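Local structure of aminopeptidase N (Francisella tularensis subsp. tularensis, 5DLL) at residues G317-C322 with R422-A427; E410-G415 with N435-A440; T429-V434 with L447-Y452. The protein probably degrades intracellular peptides as a zinc-dependent M1-family aminopeptidase, releasing N-terminal amino acids, preferably alanine. One frame throughout, in Å; residues are numbered along the deposited sequence.

Interaction 1: residues G317-C322 with R422-A427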
ATOM      1  N   GLY A 317       3.397 -11.063  11.965  1.00 39.76           N
ATOM      2  CA  GLY A 317       4.720 -10.679  11.484  1.00 37.19           C
ATOM      3  C   GLY A 317       5.770 -10.795  12.566  1.00 35.64           C
ATOM      4  O   GLY A 317       6.820 -11.396  12.355  1.00 43.01           O
ATOM      5  N   ASP A 318       5.483 -10.215  13.726  1.00 32.89           N
ATOM      6  CA  ASP A 318       6.440 -10.175  14.830  1.00 35.52           C
ATOM      7  C   ASP A 318       6.270 -11.364  15.767  1.00 35.38           C
ATOM      8  O   ASP A 318       7.238 -12.029  16.122  1.00 39.23           O
ATOM      9  CB  ASP A 318       6.308  -8.867  15.625  1.00 35.69           C
ATOM     10  CG  ASP A 318       6.523  -7.621  14.769  1.00 34.23           C
ATOM     11  OD1 ASP A 318       6.619  -7.736  13.530  1.00 30.91           O
ATOM     12  OD2 ASP A 318       6.593  -6.521  15.349  1.00 37.31           O
ATOM     13  N   ARG A 319       5.036 -11.625  16.167  1.00 39.21           N
ATOM     14  CA  ARG A 319       4.754 -12.699  17.109  1.00 37.96           C
ATOM     15  C   ARG A 319       4.778 -14.063  16.408  1.00 35.41           C
ATOM     16  O   ARG A 319       5.304 -15.032  16.950  1.00 35.55           O
ATOM     17  CB  ARG A 319       3.417 -12.443  17.791  1.00 37.55           C
ATOM     18  CG  ARG A 319       3.270 -13.146  19.118  1.00 40.89           C
ATOM     19  CD  ARG A 319       3.991 -12.441  20.251  1.00 39.03           C
ATOM     20  NE  ARG A 319       3.830 -13.221  21.475  1.00 41.39           N
ATOM     21  CZ  ARG A 319       2.888 -13.031  22.396  1.00 44.15           C
ATOM     22  NH1 ARG A 319       2.000 -12.050  22.291  1.00 52.79           N
ATOM     23  NH2 ARG A 319       2.842 -13.830  23.450  1.00 52.08           N
ATOM     24  N   VAL A 320       4.205 -14.121  15.209  1.00 33.56           N
ATOM     25  CA  VAL A 320       4.396 -15.238  14.284  1.00 34.06           C
ATOM     26  C   VAL A 320       4.932 -14.646  12.992  1.00 34.24           C
ATOM     27  O   VAL A 320       4.278 -13.789  12.395  1.00 34.25           O
ATOM     28  CB  VAL A 320       3.077 -15.975  13.976  1.00 37.38           C
ATOM     29  CG1 VAL A 320       3.344 -17.226  13.142  1.00 37.31           C
ATOM     30  CG2 VAL A 320       2.338 -16.316  15.265  1.00 37.97           C
ATOM     31  N   THR A 321       6.107 -15.111  12.563  1.00 33.24           N
ATOM     32  CA  THR A 321       6.824 -14.514  11.429  1.00 34.42           C
ATOM     33  C   THR A 321       6.912 -15.448  10.210  1.00 37.34           C
ATOM     34  O   THR A 321       6.375 -16.556  10.218  1.00 36.52           O
ATOM     35  CB  THR A 321       8.242 -14.049  11.854  1.00 34.72           C
ATOM     36  OG1 THR A 321       8.768 -13.141  10.877  1.00 33.26           O
ATOM     37  CG2 THR A 321       9.204 -15.230  12.044  1.00 33.67           C
ATOM     38  N   CYS A 322       7.569 -14.973   9.153  1.00 40.97           N
ATOM     39  CA  CYS A 322       7.823 -15.791   7.966  1.00 44.99           C
ATOM     40  C   CYS A 322       9.093 -16.630   8.150  1.00 43.85           C
ATOM     41  O   CYS A 322      10.076 -16.164   8.721  1.00 39.38           O
ATOM     42  CB  CYS A 322       7.927 -14.915   6.703  1.00 48.08           C
ATOM     43  SG  CYS A 322       9.068 -13.505   6.791  1.00 47.02           S
ATOM     44  N   ARG A 422      -1.033 -22.776  17.321  1.00 48.95           N
ATOM     45  CA  ARG A 422       0.038 -23.614  16.785  1.00 48.72           C
ATOM     46  C   ARG A 422       1.381 -22.894  16.743  1.00 47.22           C
ATOM     47  O   ARG A 422       2.409 -23.456  17.134  1.00 47.41           O
ATOM     48  CB  ARG A 422      -0.300 -24.075  15.363  1.00 48.43           C
ATOM     49  CG  ARG A 422      -1.391 -25.121  15.283  1.00 50.26           C
ATOM     50  CD  ARG A 422      -1.700 -25.483  13.840  1.00 50.42           C
ATOM     51  NE  ARG A 422      -2.657 -26.585  13.759  1.00 54.77           N
ATOM     52  CZ  ARG A 422      -3.254 -26.999  12.644  1.00 58.19           C
ATOM     53  NH1 ARG A 422      -3.011 -26.412  11.476  1.00 60.57           N
ATOM     54  NH2 ARG A 422      -4.108 -28.010  12.700  1.00 59.83           N
ATOM     55  N   HIS A 423       1.362 -21.647  16.273  1.00 43.05           N
ATOM     56  CA  HIS A 423       2.566 -21.004  15.761  1.00 42.59           C
ATOM     57  C   HIS A 423       3.018 -19.724  16.471  1.00 42.06           C
ATOM     58  O   HIS A 423       3.805 -18.962  15.910  1.00 42.96           O
ATOM     59  CB  HIS A 423       2.377 -20.720  14.267  1.00 42.42           C
ATOM     60  CG  HIS A 423       1.974 -21.920  13.469  1.00 45.80           C
ATOM     61  ND1 HIS A 423       2.614 -23.136  13.578  1.00 51.08           N
ATOM     62  CD2 HIS A 423       1.010 -22.085  12.531  1.00 46.84           C
ATOM     63  CE1 HIS A 423       2.056 -24.002  12.751  1.00 51.03           C
ATOM     64  NE2 HIS A 423       1.081 -23.388  12.102  1.00 50.59           N
ATOM     65  N   ASP A 424       2.557 -19.478  17.694  1.00 42.88           N
ATOM     66  CA  ASP A 424       3.114 -18.374  18.483  1.00 44.59           C
ATOM     67  C   ASP A 424       4.601 -18.663  18.727  1.00 44.42           C
ATOM     68  O   ASP A 424       4.963 -19.758  19.155  1.00 48.00           O
ATOM     69  CB  ASP A 424       2.358 -18.193  19.808  1.00 44.86           C
ATOM     70  CG  ASP A 424       2.882 -17.023  20.640  1.00 47.48           C
ATOM     71  OD1 ASP A 424       3.542 -16.125  20.089  1.00 42.44           O
ATOM     72  OD2 ASP A 424       2.627 -16.999  21.860  1.00 60.96           O
ATOM     73  N   GLY A 425       5.454 -17.686  18.427  1.00 45.29           N
ATOM     74  CA  GLY A 425       6.904 -17.856  18.521  1.00 44.26           C
ATOM     75  C   GLY A 425       7.467 -18.832  17.498  1.00 44.89           C
ATOM     76  O   GLY A 425       8.399 -19.572  17.800  1.00 47.79           O
ATOM     77  N   GLN A 426       6.897 -18.837  16.292  1.00 45.22           N
ATOM     78  CA  GLN A 426       7.368 -19.690  15.196  1.00 41.37           C
ATOM     79  C   GLN A 426       7.454 -18.902  13.894  1.00 40.37           C
ATOM     80  O   GLN A 426       6.692 -17.963  13.669  1.00 39.49           O
ATOM     81  CB  GLN A 426       6.451 -20.898  14.996  1.00 42.40           C
ATOM     82  CG  GLN A 426       6.700 -22.034  15.977  1.00 43.96           C
ATOM     83  CD  GLN A 426       5.867 -23.273  15.681  1.00 45.74           C
ATOM     84  OE1 GLN A 426       5.164 -23.352  14.666  1.00 42.75           O
ATOM     85  NE2 GLN A 426       5.942 -24.251  16.575  1.00 48.94           N
ATOM     86  N   ALA A 427       8.402 -19.294  13.050  1.00 42.02           N
ATOM     87  CA  ALA A 427       8.516 -18.771  11.696  1.00 42.89           C
ATOM     88  C   ALA A 427       7.935 -19.822  10.758  1.00 44.02           C
ATOM     89  O   ALA A 427       8.417 -20.955  10.716  1.00 50.45           O
ATOM     90  CB  ALA A 427       9.968 -18.491  11.363  1.00 41.88           C
TER
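Arg319 and Asp424 meet at one end of this contact, Thr321 and Ala427 at the other. From CB the arginine chain runs with CG anti to the backbone N (chi1 -157°), then bends at the next bond, which lays its aliphatic part beside the carboxylate. CG and CD run alongside OD1 of Asp424. NE, 3.2 Å from OD1 of Asp424, makes the salt bridge. The planes of guanidinium and carboxylate are turned 73° apart and OD1 stands well out of the guanidinium plane, so the attraction is one of charge without a directed N-H. Beyond CZ, NH2 approaches Asp424 OD2 at 3.6 Å, while NH1 forms a long, weak ion pair with Asp258; Phe192 adds a cation-pi contact.

The backbones supply the directed bonds. Arg319 O accepts from Gly425 N (3.0 Å), inside the type II turn His423-Gln426, and Thr321 N donates to Gln426 O (3.1 Å). With a further backbone bond to Val428, Thr321 grips the residues flanking Ala427, which defines a parallel bridge, while its OG1 bonds to Tyr197 OH. On the face of the bridge the methyls Thr321 CG2 and Ala427 CB touch at 3.4 Å. Between the two ends, Val320 CG1 packs on His423 CB (3.8 Å).

About 8 Å, side chain to side chain, from the zinc ligand His313, Thr321 thus begins a two-stranded parallel sheet, 321-322 with 427-428, that joins the end of helix 314-319 to the chain leaving helix 390-423, whose Tyr419 and Phe420 support Val320.

Interaction 2: residues E410-G415 with N435-A440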
ATOM      1  N   GLU A 410     -16.856 -15.735  11.349  1.00 50.94           N
ATOM      2  CA  GLU A 410     -16.747 -16.538  12.563  1.00 53.28           C
ATOM      3  C   GLU A 410     -15.705 -17.641  12.392  1.00 48.35           C
ATOM      4  O   GLU A 410     -14.848 -17.829  13.258  1.00 44.45           O
ATOM      5  CB  GLU A 410     -18.113 -17.122  12.937  1.00 58.24           C
ATOM      6  CG  GLU A 410     -18.247 -17.535  14.400  1.00 66.10           C
ATOM      7  CD  GLU A 410     -19.674 -17.895  14.794  1.00 70.06           C
ATOM      8  OE1 GLU A 410     -20.585 -17.822  13.939  1.00 69.21           O
ATOM      9  OE2 GLU A 410     -19.891 -18.252  15.972  1.00 74.95           O
ATOM     10  N   GLY A 411     -15.771 -18.339  11.258  1.00 48.75           N
ATOM     11  CA  GLY A 411     -14.835 -19.418  10.934  1.00 44.90           C
ATOM     12  C   GLY A 411     -13.432 -18.950  10.582  1.00 44.01           C
ATOM     13  O   GLY A 411     -12.456 -19.675  10.778  1.00 43.52           O
ATOM     14  N   PHE A 412     -13.330 -17.739  10.045  1.00 45.21           N
ATOM     15  CA  PHE A 412     -12.042 -17.119   9.765  1.00 42.34           C
ATOM     16  C   PHE A 412     -11.315 -16.772  11.065  1.00 44.44           C
ATOM     17  O   PHE A 412     -10.112 -16.999  11.180  1.00 55.63           O
ATOM     18  CB  PHE A 412     -12.244 -15.867   8.915  1.00 44.76           C
ATOM     19  CG  PHE A 412     -10.966 -15.229   8.442  1.00 40.80           C
ATOM     20  CD1 PHE A 412     -10.281 -15.746   7.349  1.00 41.88           C
ATOM     21  CD2 PHE A 412     -10.462 -14.096   9.070  1.00 37.41           C
ATOM     22  CE1 PHE A 412      -9.109 -15.156   6.899  1.00 38.21           C
ATOM     23  CE2 PHE A 412      -9.294 -13.502   8.625  1.00 40.52           C
ATOM     24  CZ  PHE A 412      -8.615 -14.034   7.540  1.00 37.73           C
ATOM     25  N   GLN A 413     -12.048 -16.232  12.039  1.00 44.45           N
ATOM     26  CA  GLN A 413     -11.493 -15.960  13.370  1.00 45.47           C
ATOM     27  C   GLN A 413     -11.127 -17.250  14.113  1.00 47.50           C
ATOM     28  O   GLN A 413     -10.138 -17.281  14.844  1.00 47.15           O
ATOM     29  CB  GLN A 413     -12.467 -15.138  14.221  1.00 46.56           C
ATOM     30  CG  GLN A 413     -12.755 -13.737  13.703  1.00 46.76           C
ATOM     31  CD  GLN A 413     -11.514 -12.875  13.575  1.00 52.37           C
ATOM     32  OE1 GLN A 413     -10.524 -13.077  14.283  1.00 56.32           O
ATOM     33  NE2 GLN A 413     -11.562 -11.903  12.665  1.00 49.50           N
ATOM     34  N   LYS A 414     -11.925 -18.302  13.938  1.00 50.91           N
ATOM     35  CA  LYS A 414     -11.562 -19.639  14.437  1.00 55.50           C
ATOM     36  C   LYS A 414     -10.213 -20.094  13.872  1.00 51.24           C
ATOM     37  O   LYS A 414      -9.431 -20.753  14.562  1.00 50.01           O
ATOM     38  CB  LYS A 414     -12.625 -20.685  14.068  1.00 58.40           C
ATOM     39  CG  LYS A 414     -13.854 -20.734  14.960  1.00 58.66           C
ATOM     40  CD  LYS A 414     -14.761 -21.875  14.517  1.00 66.19           C
ATOM     41  CE  LYS A 414     -16.007 -22.002  15.382  1.00 77.77           C
ATOM     42  NZ  LYS A 414     -16.970 -20.882  15.186  1.00 81.26           N
ATOM     43  N   GLY A 415      -9.963 -19.760  12.608  1.00 49.82           N
ATOM     44  CA  GLY A 415      -8.707 -20.090  11.945  1.00 47.72           C
ATOM     45  C   GLY A 415      -7.530 -19.255  12.417  1.00 46.68           C
ATOM     46  O   GLY A 415      -6.411 -19.761  12.494  1.00 47.97           O
ATOM     47  N   ASN A 435      -3.479 -24.382   6.433  1.00 51.06           N
ATOM     48  CA  ASN A 435      -3.788 -25.562   7.242  1.00 51.42           C
ATOM     49  C   ASN A 435      -4.583 -25.208   8.500  1.00 51.10           C
ATOM     50  O   ASN A 435      -5.563 -25.875   8.816  1.00 54.40           O
ATOM     51  CB  ASN A 435      -2.507 -26.316   7.625  1.00 51.94           C
ATOM     52  CG  ASN A 435      -1.848 -27.005   6.440  1.00 51.85           C
ATOM     53  OD1 ASN A 435      -2.467 -27.226   5.398  1.00 51.24           O
ATOM     54  ND2 ASN A 435      -0.580 -27.351   6.599  1.00 55.00           N
ATOM     55  N   ALA A 436      -4.166 -24.157   9.203  1.00 52.79           N
ATOM     56  CA  ALA A 436      -4.865 -23.690  10.408  1.00 54.10           C
ATOM     57  C   ALA A 436      -6.283 -23.222  10.082  1.00 55.62           C
ATOM     58  O   ALA A 436      -7.230 -23.469  10.833  1.00 48.35           O
ATOM     59  CB  ALA A 436      -4.084 -22.562  11.067  1.00 51.68           C
ATOM     60  N   MET A 437      -6.401 -22.541   8.948  1.00 55.32           N
ATOM     61  CA  MET A 437      -7.673 -22.037   8.439  1.00 52.60           C
ATOM     62  C   MET A 437      -8.556 -23.209   7.972  1.00 48.77           C
ATOM     63  O   MET A 437      -9.780 -23.189   8.133  1.00 49.24           O
ATOM     64  CB  MET A 437      -7.382 -21.069   7.279  1.00 53.75           C
ATOM     65  CG  MET A 437      -8.228 -19.806   7.200  1.00 56.49           C
ATOM     66  SD  MET A 437      -8.306 -18.720   8.637  1.00 47.14           S
ATOM     67  CE  MET A 437      -6.598 -18.713   9.173  1.00 61.29           C
ATOM     68  N   ALA A 438      -7.922 -24.232   7.401  1.00 48.40           N
ATOM     69  CA  ALA A 438      -8.611 -25.450   6.974  1.00 51.85           C
ATOM     70  C   ALA A 438      -9.078 -26.265   8.174  1.00 56.19           C
ATOM     71  O   ALA A 438     -10.256 -26.589   8.296  1.00 63.07           O
ATOM     72  CB  ALA A 438      -7.690 -26.299   6.102  1.00 50.52           C
ATOM     73  N   ASP A 439      -8.136 -26.578   9.060  1.00 58.53           N
ATOM     74  CA  ASP A 439      -8.376 -27.501  10.167  1.00 58.34           C
ATOM     75  C   ASP A 439      -9.310 -26.940  11.241  1.00 58.36           C
ATOM     76  O   ASP A 439     -10.082 -27.688  11.833  1.00 68.21           O
ATOM     77  CB  ASP A 439      -7.044 -27.930  10.796  1.00 59.98           C
ATOM     78  CG  ASP A 439      -6.168 -28.738   9.836  1.00 65.30           C
ATOM     79  OD1 ASP A 439      -6.716 -29.528   9.035  1.00 67.07           O
ATOM     80  OD2 ASP A 439      -4.926 -28.583   9.890  1.00 57.78           O
ATOM     81  N   ALA A 440      -9.249 -25.634  11.487  1.00 59.67           N
ATOM     82  CA  ALA A 440     -10.138 -24.989  12.461  1.00 57.57           C
ATOM     83  C   ALA A 440     -11.602 -25.019  12.021  1.00 62.99           C
ATOM     84  O   ALA A 440     -12.503 -24.880  12.852  1.00 59.34           O
ATOM     85  CB  ALA A 440      -9.704 -23.550  12.710  1.00 53.49           C
TER
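Met437 lays its thioether against the bare backbone of Gly415, and this is the odd feature of the contact: the alpha carbons of the two residues are 4.1 Å apart although they belong to different helices. Met437 SD is 3.6 Å from Gly415 CA, and the methyl CE reaches Gly415 C at 3.4 Å. Bends at chi2 and chi3 (55° and 42°) fold the methionine chain back on itself, placing sulfur and methyl along the glycine instead of stretching past it. The same sulfur is 3.8 Å from Phe412 CD1 and 4.4 Å from the ring centroid, an oblique Met-aromatic contact.

Helices 390-423 and 430-439 are successive helices of the M1 catalytic domain, joined through the short strand 427-428. Their local axes approach to 8.2 Å, with N-to-C directions 127° apart, and Gly415 presents its backbone to Met437 and Ala440. Three residues after Met437, Ala440 points its CB toward the partner, touching Lys414 O at 3.4 Å and Gly415 CA at 3.7 Å. No hydrogen bond runs directly between the two segments. A polar bridge exists nevertheless through Asn441, whose ND2 donates to both Gly411 O and Met437 O. The Phe412 ring also meets His404 of its own helix and Phe337 of helix 328-346, while Ile403 and Leu407 pack on Met437.

Interaction 3: residues T429-V434 with L447-Y452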
ATOM      1  N   THR A 429       5.226 -21.048   7.136  1.00 44.14           N
ATOM      2  CA  THR A 429       4.970 -20.925   5.705  1.00 44.87           C
ATOM      3  C   THR A 429       3.521 -20.571   5.380  1.00 46.27           C
ATOM      4  O   THR A 429       2.641 -20.653   6.235  1.00 40.07           O
ATOM      5  CB  THR A 429       5.325 -22.224   4.953  1.00 48.30           C
ATOM      6  OG1 THR A 429       4.334 -23.229   5.213  1.00 62.26           O
ATOM      7  CG2 THR A 429       6.691 -22.732   5.379  1.00 48.51           C
ATOM      8  N   CYS A 430       3.297 -20.200   4.122  1.00 51.68           N
ATOM      9  CA  CYS A 430       1.965 -19.924   3.589  1.00 50.76           C
ATOM     10  C   CYS A 430       1.051 -21.150   3.706  1.00 54.88           C
ATOM     11  O   CYS A 430      -0.162 -21.011   3.879  1.00 59.41           O
ATOM     12  CB  CYS A 430       2.058 -19.498   2.116  1.00 52.37           C
ATOM     13  SG  CYS A 430       2.850 -17.893   1.812  1.00 56.97           S
ATOM     14  N   ASP A 431       1.633 -22.344   3.600  1.00 51.04           N
ATOM     15  CA  ASP A 431       0.883 -23.587   3.773  1.00 52.71           C
ATOM     16  C   ASP A 431       0.432 -23.789   5.218  1.00 54.32           C
ATOM     17  O   ASP A 431      -0.646 -24.331   5.456  1.00 61.42           O
ATOM     18  CB  ASP A 431       1.694 -24.798   3.289  1.00 55.09           C
ATOM     19  CG  ASP A 431       1.561 -25.028   1.786  1.00 65.18           C
ATOM     20  OD1 ASP A 431       1.502 -24.035   1.024  1.00 63.03           O
ATOM     21  OD2 ASP A 431       1.508 -26.206   1.369  1.00 70.10           O
ATOM     22  N   ASP A 432       1.246 -23.355   6.180  1.00 53.90           N
ATOM     23  CA  ASP A 432       0.869 -23.435   7.598  1.00 52.56           C
ATOM     24  C   ASP A 432      -0.374 -22.590   7.930  1.00 46.15           C
ATOM     25  O   ASP A 432      -1.176 -22.969   8.786  1.00 46.49           O
ATOM     26  CB  ASP A 432       2.040 -23.019   8.503  1.00 53.71           C
ATOM     27  CG  ASP A 432       3.201 -24.006   8.463  1.00 51.25           C
ATOM     28  OD1 ASP A 432       2.963 -25.228   8.565  1.00 46.51           O
ATOM     29  OD2 ASP A 432       4.361 -23.551   8.344  1.00 50.58           O
ATOM     30  N   PHE A 433      -0.526 -21.452   7.254  1.00 41.11           N
ATOM     31  CA  PHE A 433      -1.672 -20.568   7.464  1.00 42.33           C
ATOM     32  C   PHE A 433      -2.947 -21.203   6.932  1.00 43.14           C
ATOM     33  O   PHE A 433      -3.976 -21.206   7.606  1.00 46.49           O
ATOM     34  CB  PHE A 433      -1.440 -19.212   6.783  1.00 47.03           C
ATOM     35  CG  PHE A 433      -2.614 -18.266   6.885  1.00 44.67           C
ATOM     36  CD1 PHE A 433      -2.849 -17.553   8.051  1.00 39.67           C
ATOM     37  CD2 PHE A 433      -3.478 -18.088   5.808  1.00 43.62           C
ATOM     38  CE1 PHE A 433      -3.926 -16.686   8.145  1.00 42.96           C
ATOM     39  CE2 PHE A 433      -4.554 -17.217   5.895  1.00 42.25           C
ATOM     40  CZ  PHE A 433      -4.777 -16.513   7.065  1.00 40.26           C
ATOM     41  N   VAL A 434      -2.864 -21.750   5.725  1.00 46.46           N
ATOM     42  CA  VAL A 434      -4.003 -22.408   5.090  1.00 47.60           C
ATOM     43  C   VAL A 434      -4.440 -23.645   5.880  1.00 48.31           C
ATOM     44  O   VAL A 434      -5.628 -23.920   5.984  1.00 47.46           O
ATOM     45  CB  VAL A 434      -3.678 -22.804   3.634  1.00 49.47           C
ATOM     46  CG1 VAL A 434      -4.812 -23.618   3.022  1.00 53.31           C
ATOM     47  CG2 VAL A 434      -3.407 -21.562   2.796  1.00 48.76           C
ATOM     48  N   LEU A 447      -6.730 -27.773  -2.911  1.00 69.98           N
ATOM     49  CA  LEU A 447      -6.796 -27.150  -4.235  1.00 71.68           C
ATOM     50  C   LEU A 447      -6.591 -25.641  -4.151  1.00 69.83           C
ATOM     51  O   LEU A 447      -6.082 -25.016  -5.083  1.00 72.85           O
ATOM     52  CB  LEU A 447      -8.144 -27.441  -4.903  1.00 72.85           C
ATOM     53  CG  LEU A 447      -8.212 -27.182  -6.412  1.00 74.62           C
ATOM     54  CD1 LEU A 447      -7.486 -28.273  -7.193  1.00 76.65           C
ATOM     55  CD2 LEU A 447      -9.659 -27.072  -6.863  1.00 73.50           C
ATOM     56  N   PHE A 448      -7.008 -25.055  -3.035  1.00 64.28           N
ATOM     57  CA  PHE A 448      -6.826 -23.630  -2.817  1.00 61.25           C
ATOM     58  C   PHE A 448      -5.343 -23.241  -2.728  1.00 65.44           C
ATOM     59  O   PHE A 448      -4.965 -22.149  -3.150  1.00 67.13           O
ATOM     60  CB  PHE A 448      -7.561 -23.205  -1.550  1.00 58.44           C
ATOM     61  CG  PHE A 448      -7.548 -21.730  -1.318  1.00 56.30           C
ATOM     62  CD1 PHE A 448      -8.449 -20.910  -1.974  1.00 55.80           C
ATOM     63  CD2 PHE A 448      -6.627 -21.157  -0.456  1.00 58.87           C
ATOM     64  CE1 PHE A 448      -8.439 -19.545  -1.768  1.00 54.29           C
ATOM     65  CE2 PHE A 448      -6.611 -19.790  -0.247  1.00 59.16           C
ATOM     66  CZ  PHE A 448      -7.520 -18.984  -0.905  1.00 54.91           C
ATOM     67  N   LYS A 449      -4.509 -24.134  -2.186  1.00 64.05           N
ATOM     68  CA  LYS A 449      -3.058 -23.894  -2.070  1.00 61.08           C
ATOM     69  C   LYS A 449      -2.376 -23.582  -3.405  1.00 62.18           C
ATOM     70  O   LYS A 449      -1.342 -22.908  -3.438  1.00 58.41           O
ATOM     71  CB  LYS A 449      -2.366 -25.086  -1.400  1.00 60.05           C
ATOM     72  CG  LYS A 449      -2.576 -25.123   0.102  1.00 59.76           C
ATOM     73  CD  LYS A 449      -2.104 -26.425   0.719  1.00 62.16           C
ATOM     74  CE  LYS A 449      -2.381 -26.439   2.211  1.00 61.40           C
ATOM     75  NZ  LYS A 449      -2.064 -27.753   2.825  1.00 65.22           N
ATOM     76  N   ARG A 450      -2.966 -24.073  -4.493  1.00 65.47           N
ATOM     77  CA  ARG A 450      -2.497 -23.810  -5.856  1.00 66.56           C
ATOM     78  C   ARG A 450      -2.460 -22.310  -6.227  1.00 65.35           C
ATOM     79  O   ARG A 450      -1.769 -21.929  -7.174  1.00 65.88           O
ATOM     80  CB  ARG A 450      -3.371 -24.603  -6.844  1.00 68.26           C
ATOM     81  CG  ARG A 450      -2.988 -24.524  -8.315  1.00 77.03           C
ATOM     82  CD  ARG A 450      -1.547 -24.931  -8.576  1.00 88.33           C
ATOM     83  NE  ARG A 450      -1.188 -24.758  -9.984  1.00 88.74           N
ATOM     84  CZ  ARG A 450       0.058 -24.745 -10.453  1.00 85.21           C
ATOM     85  NH1 ARG A 450       1.095 -24.896  -9.632  1.00 79.39           N
ATOM     86  NH2 ARG A 450       0.268 -24.577 -11.757  1.00 87.67           N
ATOM     87  N   TRP A 451      -3.192 -21.468  -5.490  1.00 63.52           N
ATOM     88  CA  TRP A 451      -3.116 -20.002  -5.651  1.00 62.51           C
ATOM     89  C   TRP A 451      -1.717 -19.427  -5.374  1.00 58.88           C
ATOM     90  O   TRP A 451      -1.313 -18.434  -5.987  1.00 52.16           O
ATOM     91  CB  TRP A 451      -4.125 -19.295  -4.733  1.00 62.55           C
ATOM     92  CG  TRP A 451      -5.525 -19.221  -5.273  1.00 63.36           C
ATOM     93  CD1 TRP A 451      -6.597 -19.971  -4.883  1.00 65.36           C
ATOM     94  CD2 TRP A 451      -6.006 -18.330  -6.289  1.00 64.68           C
ATOM     95  NE1 TRP A 451      -7.712 -19.611  -5.599  1.00 63.35           N
ATOM     96  CE2 TRP A 451      -7.378 -18.607  -6.469  1.00 65.88           C
ATOM     97  CE3 TRP A 451      -5.409 -17.333  -7.071  1.00 67.09           C
ATOM     98  CZ2 TRP A 451      -8.166 -17.918  -7.401  1.00 68.85           C
ATOM     99  CZ3 TRP A 451      -6.193 -16.647  -7.994  1.00 64.93           C
ATOM    100  CH2 TRP A 451      -7.557 -16.945  -8.150  1.00 68.01           C
ATOM    101  N   TYR A 452      -0.996 -20.042  -4.441  1.00 60.49           N
ATOM    102  CA  TYR A 452       0.354 -19.594  -4.086  1.00 62.63           C
ATOM    103  C   TYR A 452       1.395 -19.899  -5.163  1.00 62.90           C
ATOM    104  O   TYR A 452       2.348 -19.135  -5.338  1.00 60.94           O
ATOM    105  CB  TYR A 452       0.775 -20.186  -2.734  1.00 62.71           C
ATOM    106  CG  TYR A 452       0.032 -19.538  -1.592  1.00 61.82           C
ATOM    107  CD1 TYR A 452       0.521 -18.382  -0.991  1.00 62.29           C
ATOM    108  CD2 TYR A 452      -1.181 -20.049  -1.143  1.00 60.96           C
ATOM    109  CE1 TYR A 452      -0.166 -17.762   0.039  1.00 64.70           C
ATOM    110  CE2 TYR A 452      -1.875 -19.436  -0.112  1.00 64.28           C
ATOM    111  CZ  TYR A 452      -1.363 -18.293   0.477  1.00 63.42           C
ATOM    112  OH  TYR A 452      -2.039 -17.674   1.502  1.00 60.08           O
TER
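Cys430 and Tyr452 each carry their first side-chain atom beyond CB anti to the carbonyl carbon (chi1 -68° for SG, -72° for CG), and with both CB atoms aimed toward the opposite segment this brings the cysteine over the tyrosine ring. Cys430 CB stands above one face, 3.9 Å from the Tyr452 centroid and 27° off the normal, which meets the geometry of a CH-pi contact. The sulfur lies farther off centre: SG is 3.5 Å from Tyr452 CE1, an oblique sulfur-aromatic approach.

Val434, one helical turn on, sends its branches to two different partners. CG2 reaches Tyr452 CE2 at 3.9 Å, while CG1 rests on Lys449 CE at 3.8 Å. The lysine chain is extended beyond CG and passes between Val434 and Asp431, crossing the aspartate side chain at about a right angle. Asp431 OD2 touches Lys449 CD at 3.7 Å, but the charges stay apart, with OD2 of Asp431 4.2 Å from Lys449 NZ, beyond a salt bridge. Each has a closer partner: Lys449 NZ reaches Asn435 OD1, and Asp431 OD1 forms a salt bridge with Arg377, which also bonds to the backbone of Tyr452 and so engages both segments.

The helix carrying Cys430 and Val434 starts with a capping box. Thr429 N donates almost straight to Asp432 OD2 (2.9 Å), and Asp432 N returns a bond to Thr429 OG1 (3.2 Å).

Helix 328-346, which carries the zinc ligand Glu332, packs through Ser329 on both Cys430 and Tyr452, and Phe448 and Trp451 lean on helix 390-423, so the start of helix 430-439 and the turn leading into helix 450-453 are joined to both of these longer helices.

From the N terminus, the chain passes 317-322 and returns at 422-427, where interaction 1 closes a largely helical loop of 99 intervening residues. Interaction 2 opens before that closure, at 410-415, and closes at 435-440, so the two cross. Interaction 3 opens at 429-434, after interaction 1 has closed, and closes at 447-452; it follows interaction 1 in series but crosses interaction 2. Direct links join them as well: Arg422 NH2 of interaction 1 forms a salt bridge with Asp439 OD2 of interaction 2, and helix 430-439 serves interactions 2 and 3. Together they tie the zinc-site region, helix 390-423 and the segment entering helix 450-453 within the peptidase domain.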